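Local coordinates for protein diadenosine tetraphosphatase, putative (Trypanosoma brucei, PDB 2QJC) that probably hydrolyses phosphoanhydride or phosphoester bonds, as a putative symmetrical diadenosine tetraphosphatase of the metallophosphatase family that binds two manganese ions, at residues Tyr8-Asn16 with Val150-Val158; Cys30-Val41 with Ile241-Gly249. All coordinates share one frame; numbering follows the deposited sequence.

Interaction 1. Residues Tyr8-Asn16 with Val150-Val158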
ATOM      1  N   TYR A   8      -1.697  -7.866 -17.629  1.00 46.61           N
ATOM      2  CA  TYR A   8      -0.973  -6.856 -16.805  1.00 45.42           C
ATOM      3  C   TYR A   8      -1.646  -6.658 -15.445  1.00 43.87           C
ATOM      4  O   TYR A   8      -2.644  -7.312 -15.123  1.00 43.56           O
ATOM      5  CB  TYR A   8      -0.933  -5.509 -17.525  1.00 45.43           C
ATOM      6  CG  TYR A   8      -0.403  -5.549 -18.940  1.00 46.23           C
ATOM      7  CD1 TYR A   8      -1.182  -6.041 -19.987  1.00 48.29           C
ATOM      8  CD2 TYR A   8       0.859  -5.040 -19.242  1.00 46.56           C
ATOM      9  CE1 TYR A   8      -0.719  -6.016 -21.306  1.00 47.32           C
ATOM     10  CE2 TYR A   8       1.332  -5.011 -20.550  1.00 46.77           C
ATOM     11  CZ  TYR A   8       0.537  -5.496 -21.578  1.00 47.74           C
ATOM     12  OH  TYR A   8       0.990  -5.432 -22.875  1.00 47.43           O
ATOM     13  N   ALA A   9      -1.093  -5.741 -14.656  1.00 41.08           N
ATOM     14  CA  ALA A   9      -1.620  -5.419 -13.333  1.00 38.57           C
ATOM     15  C   ALA A   9      -3.021  -4.818 -13.449  1.00 36.05           C
ATOM     16  O   ALA A   9      -3.298  -4.033 -14.354  1.00 33.91           O
ATOM     17  CB  ALA A   9      -0.681  -4.439 -12.629  1.00 37.79           C
ATOM     18  N   ASN A  10      -3.896  -5.180 -12.517  1.00 36.63           N
ATOM     19  CA  ASN A  10      -5.280  -4.703 -12.519  1.00 37.95           C
ATOM     20  C   ASN A  10      -5.453  -3.299 -11.935  1.00 37.11           C
ATOM     21  O   ASN A  10      -5.007  -3.013 -10.816  1.00 36.90           O
ATOM     22  CB  ASN A  10      -6.162  -5.710 -11.772  1.00 41.11           C
ATOM     23  CG  ASN A  10      -6.170  -7.080 -12.443  1.00 43.64           C
ATOM     24  OD1 ASN A  10      -6.529  -8.090 -11.832  1.00 44.99           O
ATOM     25  ND2 ASN A  10      -5.778  -7.116 -13.714  1.00 43.80           N
ATOM     26  N   VAL A  11      -6.118  -2.438 -12.706  1.00 34.91           N
ATOM     27  CA  VAL A  11      -6.360  -1.046 -12.329  1.00 33.93           C
ATOM     28  C   VAL A  11      -7.828  -0.705 -12.042  1.00 34.08           C
ATOM     29  O   VAL A  11      -8.721  -1.040 -12.819  1.00 33.96           O
ATOM     30  CB  VAL A  11      -5.859  -0.080 -13.443  1.00 32.86           C
ATOM     31  CG1 VAL A  11      -6.053   1.360 -13.010  1.00 33.22           C
ATOM     32  CG2 VAL A  11      -4.389  -0.350 -13.759  1.00 30.81           C
ATOM     33  N   VAL A  12      -8.060  -0.026 -10.922  1.00 33.66           N
ATOM     34  CA  VAL A  12      -9.399   0.404 -10.519  1.00 32.90           C
ATOM     35  C   VAL A  12      -9.417   1.936 -10.477  1.00 32.84           C
ATOM     36  O   VAL A  12      -8.514   2.557  -9.912  1.00 32.56           O
ATOM     37  CB  VAL A  12      -9.772  -0.170  -9.120  1.00 31.88           C
ATOM     38  CG1 VAL A  12     -10.944   0.589  -8.518  1.00 31.11           C
ATOM     39  CG2 VAL A  12     -10.131  -1.629  -9.251  1.00 30.34           C
ATOM     40  N   THR A  13     -10.433   2.540 -11.086  1.00 32.20           N
ATOM     41  CA  THR A  13     -10.560   3.995 -11.118  1.00 32.05           C
ATOM     42  C   THR A  13     -11.802   4.483 -10.367  1.00 32.42           C
ATOM     43  O   THR A  13     -12.897   3.951 -10.543  1.00 30.70           O
ATOM     44  CB  THR A  13     -10.601   4.500 -12.576  1.00 33.17           C
ATOM     45  OG1 THR A  13      -9.367   4.166 -13.221  1.00 35.74           O
ATOM     46  CG2 THR A  13     -10.801   6.007 -12.627  1.00 29.78           C
ATOM     47  N   LEU A  14     -11.619   5.505  -9.534  1.00 32.17           N
ATOM     48  CA  LEU A  14     -12.707   6.065  -8.735  1.00 32.82           C
ATOM     49  C   LEU A  14     -12.942   7.557  -9.034  1.00 32.49           C
ATOM     50  O   LEU A  14     -12.579   8.429  -8.242  1.00 31.96           O
ATOM     51  CB  LEU A  14     -12.383   5.862  -7.249  1.00 33.30           C
ATOM     52  CG  LEU A  14     -12.185   4.401  -6.818  1.00 34.66           C
ATOM     53  CD1 LEU A  14     -11.600   4.338  -5.408  1.00 34.65           C
ATOM     54  CD2 LEU A  14     -13.524   3.669  -6.871  1.00 33.40           C
ATOM     55  N   PRO A  15     -13.558   7.866 -10.188  1.00 32.63           N
ATOM     56  CA  PRO A  15     -13.827   9.253 -10.578  1.00 33.65           C
ATOM     57  C   PRO A  15     -14.776  10.035  -9.673  1.00 34.80           C
ATOM     58  O   PRO A  15     -14.677  11.262  -9.575  1.00 33.62           O
ATOM     59  CB  PRO A  15     -14.373   9.109 -11.998  1.00 32.89           C
ATOM     60  CG  PRO A  15     -15.033   7.776 -11.970  1.00 33.45           C
ATOM     61  CD  PRO A  15     -14.030   6.935 -11.227  1.00 33.70           C
ATOM     62  N   ASN A  16     -15.679   9.323  -9.006  1.00 36.19           N
ATOM     63  CA  ASN A  16     -16.666   9.946  -8.128  1.00 37.93           C
ATOM     64  C   ASN A  16     -16.180  10.287  -6.722  1.00 37.87           C
ATOM     65  O   ASN A  16     -16.879  10.974  -5.980  1.00 39.22           O
ATOM     66  CB  ASN A  16     -17.899   9.048  -8.028  1.00 39.44           C
ATOM     67  CG  ASN A  16     -18.700   9.009  -9.319  1.00 42.33           C
ATOM     68  OD1 ASN A  16     -18.141   8.994 -10.416  1.00 41.87           O
ATOM     69  ND2 ASN A  16     -20.023   8.979  -9.189  1.00 45.06           N
ATOM     70  N   VAL A 150       0.205   3.304 -17.349  1.00 35.64           N
ATOM     71  CA  VAL A 150      -0.463   2.869 -16.125  1.00 36.45           C
ATOM     72  C   VAL A 150      -1.231   1.562 -16.315  1.00 37.58           C
ATOM     73  O   VAL A 150      -1.223   0.694 -15.439  1.00 36.10           O
ATOM     74  CB  VAL A 150      -1.446   3.962 -15.610  1.00 35.30           C
ATOM     75  CG1 VAL A 150      -2.109   3.508 -14.316  1.00 35.81           C
ATOM     76  CG2 VAL A 150      -0.696   5.269 -15.386  1.00 35.82           C
ATOM     77  N   ASP A 151      -1.883   1.424 -17.467  1.00 38.35           N
ATOM     78  CA  ASP A 151      -2.666   0.232 -17.768  1.00 40.22           C
ATOM     79  C   ASP A 151      -1.827  -0.940 -18.275  1.00 40.83           C
ATOM     80  O   ASP A 151      -2.345  -2.043 -18.476  1.00 40.24           O
ATOM     81  CB  ASP A 151      -3.752   0.572 -18.790  1.00 43.05           C
ATOM     82  CG  ASP A 151      -4.711   1.629 -18.282  1.00 46.00           C
ATOM     83  OD1 ASP A 151      -5.368   1.387 -17.248  1.00 47.50           O
ATOM     84  OD2 ASP A 151      -4.807   2.704 -18.912  1.00 49.10           O
ATOM     85  N   ARG A 152      -0.536  -0.702 -18.480  1.00 41.26           N
ATOM     86  CA  ARG A 152       0.353  -1.754 -18.959  1.00 40.71           C
ATOM     87  C   ARG A 152       1.532  -1.985 -18.016  1.00 39.73           C
ATOM     88  O   ARG A 152       2.677  -2.141 -18.446  1.00 37.85           O
ATOM     89  CB  ARG A 152       0.843  -1.416 -20.368  1.00 43.91           C
ATOM     90  CG  ARG A 152      -0.286  -1.394 -21.385  1.00 46.96           C
ATOM     91  CD  ARG A 152       0.218  -1.239 -22.803  1.00 52.07           C
ATOM     92  NE  ARG A 152      -0.884  -1.292 -23.758  1.00 56.01           N
ATOM     93  CZ  ARG A 152      -0.738  -1.216 -25.078  1.00 58.31           C
ATOM     94  NH1 ARG A 152       0.471  -1.084 -25.607  1.00 58.74           N
ATOM     95  NH2 ARG A 152      -1.804  -1.277 -25.867  1.00 59.03           N
ATOM     96  N   GLN A 153       1.232  -2.013 -16.721  1.00 36.78           N
ATOM     97  CA  GLN A 153       2.248  -2.245 -15.704  1.00 34.57           C
ATOM     98  C   GLN A 153       2.262  -3.744 -15.407  1.00 34.92           C
ATOM     99  O   GLN A 153       1.352  -4.468 -15.816  1.00 31.72           O
ATOM    100  CB  GLN A 153       1.910  -1.457 -14.439  1.00 31.61           C
ATOM    101  CG  GLN A 153       1.901   0.075 -14.609  1.00 26.77           C
ATOM    102  CD  GLN A 153       3.286   0.703 -14.502  1.00 27.87           C
ATOM    103  OE1 GLN A 153       4.081   0.347 -13.626  1.00 26.33           O
ATOM    104  NE2 GLN A 153       3.570   1.662 -15.380  1.00 24.97           N
ATOM    105  N   TYR A 154       3.295  -4.201 -14.701  1.00 35.40           N
ATOM    106  CA  TYR A 154       3.436  -5.615 -14.352  1.00 34.34           C
ATOM    107  C   TYR A 154       3.342  -5.840 -12.844  1.00 33.53           C
ATOM    108  O   TYR A 154       3.919  -5.091 -12.060  1.00 31.88           O
ATOM    109  CB  TYR A 154       4.773  -6.147 -14.879  1.00 35.18           C
ATOM    110  CG  TYR A 154       4.831  -6.257 -16.393  1.00 36.57           C
ATOM    111  CD1 TYR A 154       5.898  -5.717 -17.115  1.00 37.44           C
ATOM    112  CD2 TYR A 154       3.822  -6.910 -17.098  1.00 36.48           C
ATOM    113  CE1 TYR A 154       5.955  -5.826 -18.507  1.00 39.63           C
ATOM    114  CE2 TYR A 154       3.866  -7.025 -18.482  1.00 39.10           C
ATOM    115  CZ  TYR A 154       4.931  -6.483 -19.182  1.00 39.65           C
ATOM    116  OH  TYR A 154       4.961  -6.595 -20.552  1.00 41.64           O
ATOM    117  N   GLU A 155       2.615  -6.886 -12.464  1.00 33.58           N
ATOM    118  CA  GLU A 155       2.381  -7.249 -11.072  1.00 34.71           C
ATOM    119  C   GLU A 155       3.617  -7.406 -10.188  1.00 35.41           C
ATOM    120  O   GLU A 155       3.661  -6.870  -9.073  1.00 34.98           O
ATOM    121  CB  GLU A 155       1.541  -8.529 -11.022  1.00 37.61           C
ATOM    122  CG  GLU A 155       1.498  -9.201  -9.661  1.00 42.19           C
ATOM    123  CD  GLU A 155       0.415 -10.254  -9.577  1.00 46.65           C
ATOM    124  OE1 GLU A 155       0.117 -10.881 -10.621  1.00 49.30           O
ATOM    125  OE2 GLU A 155      -0.132 -10.461  -8.468  1.00 45.96           O
ATOM    126  N   ASP A 156       4.614  -8.142 -10.670  1.00 34.98           N
ATOM    127  CA  ASP A 156       5.831  -8.347  -9.895  1.00 34.13           C
ATOM    128  C   ASP A 156       6.512  -7.011  -9.577  1.00 32.58           C
ATOM    129  O   ASP A 156       6.969  -6.790  -8.454  1.00 32.62           O
ATOM    130  CB  ASP A 156       6.787  -9.283 -10.652  1.00 37.54           C
ATOM    131  CG  ASP A 156       7.224  -8.727 -12.005  1.00 40.20           C
ATOM    132  OD1 ASP A 156       6.361  -8.292 -12.792  1.00 41.09           O
ATOM    133  OD2 ASP A 156       8.440  -8.740 -12.287  1.00 43.35           O
ATOM    134  N   GLU A 157       6.555  -6.116 -10.559  1.00 29.92           N
ATOM    135  CA  GLU A 157       7.175  -4.809 -10.374  1.00 28.20           C
ATOM    136  C   GLU A 157       6.370  -3.902  -9.441  1.00 25.24           C
ATOM    137  O   GLU A 157       6.919  -3.344  -8.494  1.00 24.12           O
ATOM    138  CB  GLU A 157       7.361  -4.101 -11.726  1.00 30.39           C
ATOM    139  CG  GLU A 157       7.999  -4.968 -12.818  1.00 31.17           C
ATOM    140  CD  GLU A 157       8.296  -4.190 -14.095  1.00 31.12           C
ATOM    141  OE1 GLU A 157       7.677  -3.127 -14.311  1.00 30.94           O
ATOM    142  OE2 GLU A 157       9.146  -4.650 -14.892  1.00 32.34           O
ATOM    143  N   VAL A 158       5.070  -3.765  -9.690  1.00 25.02           N
ATOM    144  CA  VAL A 158       4.240  -2.897  -8.859  1.00 24.45           C
ATOM    145  C   VAL A 158       4.086  -3.339  -7.404  1.00 23.01           C
ATOM    146  O   VAL A 158       3.679  -2.548  -6.552  1.00 21.98           O
ATOM    147  CB  VAL A 158       2.825  -2.698  -9.478  1.00 26.21           C
ATOM    148  CG1 VAL A 158       2.943  -2.018 -10.844  1.00 21.52           C
ATOM    149  CG2 VAL A 158       2.119  -4.038  -9.602  1.00 27.77           C
TER
HETATM  150  O   HOH W   1      -1.517  -2.520 -15.460  1.00 37.57           O
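Tyr-8, the first modelled residue, lays its ring beside Arg-152. One ring face receives the aliphatic part of that arginine. Arg-152 CG stands 4.3 Å from the ring centroid, 20° off the ring normal, and is displaced toward the rim, a CH-pi contact. The arginine chain is extended from CG to NE. It runs alongside the tyrosine in the same direction, with the guanidinium turned only slightly from the ring plane. Tyr-8 CG is anti to its carbonyl carbon, which brings ring atom CD2 to 3.3 Å from Arg-152 CA. Gln-153 O lies at the ring edge, in plane. The Tyr-154 ring is almost parallel to that of Tyr-8, at 6°, but slid so far that they barely overlap. Their contact is between Tyr-8 CD2 and Tyr-154 CE2, 3.7 Å apart.

The two segments meet at an edge of a mixed five-stranded sheet of the calcineurin-like phosphoesterase fold, where outer strand 11-13 runs parallel to strand 129-132. Tyr-154 is the N-cap of helix 155-160, whose Val-158 side chain is about 6 Å from that of the manganese ligand His-141.

Ala-9 is buried. Its N donates to Gln-153 O over 3.0 Å, nearly straight at 172°, from above the carbonyl plane. Its methyl group packs on Val-158 CG2. A water links the backbones further: it accepts from Gln-153 N and lies within hydrogen-bonding distance of Ala-9 O (2.6 Å) and, more distantly, Val-150 O. The Gln-153 side chain turns away and its OE1 accepts from His-145 N. At the other end Val-11 CG2 rests 3.7 Å from Val-150 O and near Asp-151 OD1.

Interaction 2. Residues Cys30-Val41 with Ile241-Gly249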
ATOM      1  N   CYS A  30      -1.387  -4.888  12.346  1.00 30.87           N
ATOM      2  CA  CYS A  30      -1.362  -4.010  13.521  1.00 31.21           C
ATOM      3  C   CYS A  30      -2.688  -3.255  13.655  1.00 31.59           C
ATOM      4  O   CYS A  30      -2.751  -2.035  13.454  1.00 29.95           O
ATOM      5  CB  CYS A  30      -0.208  -3.015  13.426  1.00 30.34           C
ATOM      6  SG  CYS A  30       1.439  -3.771  13.497  1.00 33.44           S
ATOM      7  N   ARG A  31      -3.738  -3.997  14.005  1.00 32.14           N
ATOM      8  CA  ARG A  31      -5.089  -3.447  14.155  1.00 34.23           C
ATOM      9  C   ARG A  31      -5.202  -2.316  15.172  1.00 34.55           C
ATOM     10  O   ARG A  31      -5.818  -1.282  14.897  1.00 34.97           O
ATOM     11  CB  ARG A  31      -6.073  -4.555  14.541  1.00 34.44           C
ATOM     12  CG  ARG A  31      -7.534  -4.187  14.280  1.00 35.95           C
ATOM     13  CD  ARG A  31      -8.473  -4.795  15.300  1.00 34.61           C
ATOM     14  NE  ARG A  31      -8.218  -4.273  16.640  1.00 35.63           N
ATOM     15  CZ  ARG A  31      -7.659  -4.971  17.625  1.00 37.89           C
ATOM     16  NH1 ARG A  31      -7.290  -6.229  17.429  1.00 36.29           N
ATOM     17  NH2 ARG A  31      -7.462  -4.410  18.811  1.00 41.51           N
ATOM     18  N   ALA A  32      -4.624  -2.511  16.352  1.00 34.73           N
ATOM     19  CA  ALA A  32      -4.686  -1.484  17.386  1.00 36.58           C
ATOM     20  C   ALA A  32      -4.158  -0.168  16.826  1.00 37.23           C
ATOM     21  O   ALA A  32      -4.762   0.891  17.020  1.00 35.45           O
ATOM     22  CB  ALA A  32      -3.864  -1.906  18.604  1.00 36.96           C
ATOM     23  N   GLN A  33      -3.028  -0.255  16.124  1.00 37.49           N
ATOM     24  CA  GLN A  33      -2.386   0.904  15.514  1.00 36.75           C
ATOM     25  C   GLN A  33      -3.267   1.569  14.453  1.00 35.65           C
ATOM     26  O   GLN A  33      -3.284   2.794  14.333  1.00 35.53           O
ATOM     27  CB  GLN A  33      -1.051   0.491  14.884  1.00 39.48           C
ATOM     28  CG  GLN A  33       0.088   0.259  15.874  1.00 39.34           C
ATOM     29  CD  GLN A  33      -0.215  -0.817  16.901  1.00 40.51           C
ATOM     30  OE1 GLN A  33      -0.649  -1.924  16.565  1.00 37.93           O
ATOM     31  NE2 GLN A  33       0.027  -0.499  18.170  1.00 43.11           N
ATOM     32  N   LEU A  34      -3.988   0.765  13.680  1.00 35.43           N
ATOM     33  CA  LEU A  34      -4.870   1.306  12.652  1.00 34.58           C
ATOM     34  C   LEU A  34      -6.002   2.093  13.328  1.00 36.19           C
ATOM     35  O   LEU A  34      -6.365   3.183  12.885  1.00 33.90           O
ATOM     36  CB  LEU A  34      -5.438   0.173  11.791  1.00 31.44           C
ATOM     37  CG  LEU A  34      -6.481   0.523  10.714  1.00 32.09           C
ATOM     38  CD1 LEU A  34      -5.940   1.593   9.767  1.00 31.48           C
ATOM     39  CD2 LEU A  34      -6.844  -0.742   9.934  1.00 31.08           C
ATOM     40  N   GLU A  35      -6.554   1.537  14.406  1.00 36.58           N
ATOM     41  CA  GLU A  35      -7.626   2.212  15.139  1.00 38.19           C
ATOM     42  C   GLU A  35      -7.140   3.565  15.646  1.00 38.26           C
ATOM     43  O   GLU A  35      -7.854   4.564  15.559  1.00 38.84           O
ATOM     44  CB  GLU A  35      -8.072   1.366  16.328  1.00 39.72           C
ATOM     45  CG  GLU A  35      -8.629   0.018  15.946  1.00 41.51           C
ATOM     46  CD  GLU A  35      -8.792  -0.900  17.139  1.00 43.74           C
ATOM     47  OE1 GLU A  35      -8.229  -0.595  18.217  1.00 42.02           O
ATOM     48  OE2 GLU A  35      -9.475  -1.935  16.985  1.00 45.82           O
ATOM     49  N   ASP A  36      -5.921   3.594  16.176  1.00 39.60           N
ATOM     50  CA  ASP A  36      -5.360   4.837  16.691  1.00 40.27           C
ATOM     51  C   ASP A  36      -5.196   5.846  15.561  1.00 39.35           C
ATOM     52  O   ASP A  36      -5.447   7.037  15.741  1.00 39.55           O
ATOM     53  CB  ASP A  36      -3.999   4.597  17.344  1.00 41.77           C
ATOM     54  CG  ASP A  36      -4.010   3.425  18.304  1.00 46.56           C
ATOM     55  OD1 ASP A  36      -4.996   3.267  19.057  1.00 46.78           O
ATOM     56  OD2 ASP A  36      -3.019   2.662  18.310  1.00 49.51           O
ATOM     57  N   LEU A  37      -4.777   5.368  14.394  1.00 37.93           N
ATOM     58  CA  LEU A  37      -4.586   6.256  13.254  1.00 36.16           C
ATOM     59  C   LEU A  37      -5.921   6.846  12.797  1.00 35.09           C
ATOM     60  O   LEU A  37      -5.997   8.024  12.446  1.00 33.57           O
ATOM     61  CB  LEU A  37      -3.919   5.509  12.091  1.00 32.86           C
ATOM     62  CG  LEU A  37      -3.649   6.360  10.840  1.00 33.05           C
ATOM     63  CD1 LEU A  37      -2.819   7.578  11.206  1.00 32.52           C
ATOM     64  CD2 LEU A  37      -2.933   5.530   9.791  1.00 33.38           C
ATOM     65  N   LEU A  38      -6.971   6.031  12.804  1.00 34.71           N
ATOM     66  CA  LEU A  38      -8.284   6.505  12.387  1.00 35.89           C
ATOM     67  C   LEU A  38      -8.778   7.608  13.323  1.00 38.20           C
ATOM     68  O   LEU A  38      -9.374   8.597  12.874  1.00 38.49           O
ATOM     69  CB  LEU A  38      -9.272   5.341  12.333  1.00 35.00           C
ATOM     70  CG  LEU A  38      -8.956   4.320  11.232  1.00 34.91           C
ATOM     71  CD1 LEU A  38      -9.969   3.191  11.272  1.00 33.87           C
ATOM     72  CD2 LEU A  38      -8.971   4.997   9.863  1.00 31.18           C
ATOM     73  N   ARG A  39      -8.530   7.442  14.622  1.00 37.71           N
ATOM     74  CA  ARG A  39      -8.911   8.461  15.595  1.00 37.56           C
ATOM     75  C   ARG A  39      -8.012   9.670  15.375  1.00 38.08           C
ATOM     76  O   ARG A  39      -8.440  10.812  15.534  1.00 38.86           O
ATOM     77  CB  ARG A  39      -8.726   7.961  17.036  1.00 36.44           C
ATOM     78  CG  ARG A  39      -9.809   7.010  17.523  1.00 37.46           C
ATOM     79  CD  ARG A  39      -9.692   6.768  19.023  1.00 36.13           C
ATOM     80  NE  ARG A  39      -8.514   5.977  19.368  1.00 35.84           N
ATOM     81  CZ  ARG A  39      -8.437   4.660  19.235  1.00 32.98           C
ATOM     82  NH1 ARG A  39      -9.467   3.971  18.766  1.00 35.75           N
ATOM     83  NH2 ARG A  39      -7.327   4.031  19.571  1.00 35.00           N
ATOM     84  N   ALA A  40      -6.763   9.407  14.997  1.00 37.76           N
ATOM     85  CA  ALA A  40      -5.789  10.466  14.763  1.00 38.93           C
ATOM     86  C   ALA A  40      -6.102  11.361  13.556  1.00 40.61           C
ATOM     87  O   ALA A  40      -5.538  12.453  13.429  1.00 40.90           O
ATOM     88  CB  ALA A  40      -4.393   9.862  14.615  1.00 39.52           C
ATOM     89  N   VAL A  41      -6.980  10.909  12.667  1.00 40.63           N
ATOM     90  CA  VAL A  41      -7.335  11.722  11.504  1.00 41.20           C
ATOM     91  C   VAL A  41      -8.804  12.124  11.566  1.00 42.54           C
ATOM     92  O   VAL A  41      -9.302  12.820  10.680  1.00 43.08           O
ATOM     93  CB  VAL A  41      -7.092  10.974  10.162  1.00 39.57           C
ATOM     94  CG1 VAL A  41      -5.671  10.433  10.112  1.00 38.59           C
ATOM     95  CG2 VAL A  41      -8.113   9.859   9.988  1.00 37.99           C
ATOM     96  N   ILE A 241       0.824  14.449   5.941  1.00 39.73           N
ATOM     97  CA  ILE A 241       1.102  13.174   6.586  1.00 37.50           C
ATOM     98  C   ILE A 241       0.775  13.196   8.083  1.00 37.53           C
ATOM     99  O   ILE A 241       1.292  14.023   8.833  1.00 35.83           O
ATOM    100  CB  ILE A 241       2.595  12.781   6.413  1.00 37.60           C
ATOM    101  CG1 ILE A 241       3.002  12.891   4.940  1.00 38.26           C
ATOM    102  CG2 ILE A 241       2.829  11.365   6.912  1.00 35.77           C
ATOM    103  CD1 ILE A 241       2.218  11.989   4.014  1.00 42.98           C
ATOM    104  N   ILE A 242      -0.102  12.286   8.501  1.00 38.67           N
ATOM    105  CA  ILE A 242      -0.483  12.146   9.902  1.00 39.16           C
ATOM    106  C   ILE A 242      -0.102  10.728  10.326  1.00 40.00           C
ATOM    107  O   ILE A 242      -0.449   9.760   9.651  1.00 37.72           O
ATOM    108  CB  ILE A 242      -1.999  12.319  10.109  1.00 41.59           C
ATOM    109  CG1 ILE A 242      -2.404  13.772   9.854  1.00 40.19           C
ATOM    110  CG2 ILE A 242      -2.383  11.898  11.522  1.00 40.17           C
ATOM    111  CD1 ILE A 242      -3.891  14.016   9.991  1.00 42.46           C
ATOM    112  N   SER A 243       0.606  10.607  11.446  1.00 40.17           N
ATOM    113  CA  SER A 243       1.024   9.299  11.925  1.00 40.70           C
ATOM    114  C   SER A 243       0.848   9.130  13.426  1.00 41.28           C
ATOM    115  O   SER A 243       0.645  10.096  14.160  1.00 42.54           O
ATOM    116  CB  SER A 243       2.495   9.056  11.572  1.00 40.47           C
ATOM    117  OG  SER A 243       3.336   9.949  12.283  1.00 39.05           O
ATOM    118  N   VAL A 244       0.933   7.879  13.862  1.00 40.39           N
ATOM    119  CA  VAL A 244       0.816   7.516  15.266  1.00 38.86           C
ATOM    120  C   VAL A 244       1.908   6.488  15.551  1.00 39.17           C
ATOM    121  O   VAL A 244       2.495   5.916  14.625  1.00 35.59           O
ATOM    122  CB  VAL A 244      -0.554   6.869  15.586  1.00 38.51           C
ATOM    123  CG1 VAL A 244      -1.673   7.864  15.344  1.00 38.40           C
ATOM    124  CG2 VAL A 244      -0.752   5.624  14.744  1.00 37.17           C
ATOM    125  N   PRO A 245       2.202   6.248  16.839  1.00 39.56           N
ATOM    126  CA  PRO A 245       3.227   5.280  17.239  1.00 40.15           C
ATOM    127  C   PRO A 245       2.957   3.878  16.690  1.00 40.43           C
ATOM    128  O   PRO A 245       1.809   3.434  16.654  1.00 40.20           O
ATOM    129  CB  PRO A 245       3.154   5.322  18.764  1.00 40.33           C
ATOM    130  CG  PRO A 245       2.810   6.764  19.028  1.00 40.92           C
ATOM    131  CD  PRO A 245       1.723   7.016  18.005  1.00 39.45           C
ATOM    132  N   GLY A 246       4.017   3.186  16.274  1.00 39.84           N
ATOM    133  CA  GLY A 246       3.863   1.840  15.752  1.00 39.86           C
ATOM    134  C   GLY A 246       3.783   0.798  16.856  1.00 41.93           C
ATOM    135  O   GLY A 246       3.819   1.140  18.036  1.00 42.08           O
ATOM    136  N   TRP A 247       3.679  -0.473  16.469  1.00 42.79           N
ATOM    137  CA  TRP A 247       3.585  -1.595  17.409  1.00 44.16           C
ATOM    138  C   TRP A 247       4.909  -1.838  18.141  1.00 44.87           C
ATOM    139  O   TRP A 247       5.953  -1.983  17.510  1.00 43.92           O
ATOM    140  CB  TRP A 247       3.161  -2.856  16.648  1.00 44.96           C
ATOM    141  CG  TRP A 247       2.994  -4.080  17.499  1.00 48.60           C
ATOM    142  CD1 TRP A 247       2.406  -4.151  18.732  1.00 48.63           C
ATOM    143  CD2 TRP A 247       3.351  -5.424  17.149  1.00 48.74           C
ATOM    144  NE1 TRP A 247       2.371  -5.454  19.166  1.00 48.26           N
ATOM    145  CE2 TRP A 247       2.944  -6.257  18.215  1.00 49.46           C
ATOM    146  CE3 TRP A 247       3.975  -6.008  16.033  1.00 49.49           C
ATOM    147  CZ2 TRP A 247       3.137  -7.647  18.202  1.00 49.65           C
ATOM    148  CZ3 TRP A 247       4.169  -7.389  16.019  1.00 49.25           C
ATOM    149  CH2 TRP A 247       3.748  -8.192  17.099  1.00 49.71           C
ATOM    150  N   ASN A 248       4.864  -1.883  19.472  1.00 46.65           N
ATOM    151  CA  ASN A 248       6.080  -2.091  20.261  1.00 48.12           C
ATOM    152  C   ASN A 248       6.529  -3.547  20.345  1.00 47.37           C
ATOM    153  O   ASN A 248       7.562  -3.844  20.946  1.00 47.87           O
ATOM    154  CB  ASN A 248       5.919  -1.530  21.683  1.00 49.27           C
ATOM    155  CG  ASN A 248       4.838  -2.240  22.479  1.00 49.61           C
ATOM    156  OD1 ASN A 248       4.628  -3.445  22.335  1.00 49.38           O
ATOM    157  ND2 ASN A 248       4.159  -1.493  23.342  1.00 51.39           N
ATOM    158  N   GLY A 249       5.754  -4.448  19.749  1.00 47.74           N
ATOM    159  CA  GLY A 249       6.106  -5.856  19.764  1.00 47.89           C
ATOM    160  C   GLY A 249       5.233  -6.717  20.657  1.00 49.46           C
ATOM    161  O   GLY A 249       5.479  -7.915  20.818  1.00 48.99           O
TER
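Val-244 points its two methyl groups at helix 31-41, which packs across strand 240-245, an outer strand of a five-stranded mixed sheet. This is a helix-on-sheet layer of the calcineurin-like phosphoesterase fold. The helix and strand segments run at 137° to each other, with their axes 7.9 Å apart at closest approach. Val-244 CG1 is anti to the carbonyl carbon (chi1 -63°), which directs it to Ala-40 CB at a tight 3.5 Å. The second methyl, CG2, faces Gln-33 O and Leu-37 CB.

Leu-37 leaves the helix to one side of the strand, and its CD1 reaches back to lie 3.6 Å from Ile-242 O. The same side chain also touches Leu-231 and Ala-233 of strand 230-236. Ile-242 points toward Ala-40 and Val-41. Its CG2 lies 3.9 Å from Val-41 CG1, and the two side chains pass at a slant. Ala-40 CB flanks this pair, also against Ile-242 CG2.

Toward Trp-247 the helix meets backbone instead of methyl groups. The bend in the Gln-33 chain at its second torsion lays its amide against the Trp-247 backbone, with planes of amide and indole 41° apart. Gln-33 CG is 3.7 Å from Trp-247 N and equally close to Pro-245 O. No hydrogen bond joins the two segments.

Cys-30 is the N-cap of the helix, and its side chain lies about 5 Å from that of the manganese ligand His-28. Its sulfur makes an oblique contact with the Trp-247 indole, 5.0 Å from the five-membered ring centroid, while SG rests 3.7 Å from Trp-247 CB.

Interactions 1 and 2 lie on opposite sides of the chain's centre, 28 Å apart between centres, and do not touch. They share no helix or strand. Each involves an outer strand of a different five-stranded sheet: 11-13 in interaction 1 and 240-245 in interaction 2. Both are partly buried, but more of the touching residues are exposed in interaction 1. There a loop and helix start meet the N-terminal segment through a backbone hydrogen bond, a water and a tyrosine-arginine contact. In interaction 2 a helix packs on a strand, mostly through aliphatic side chains, without a hydrogen bond between the segments. The buried areas are similar, 429 and 448 Å².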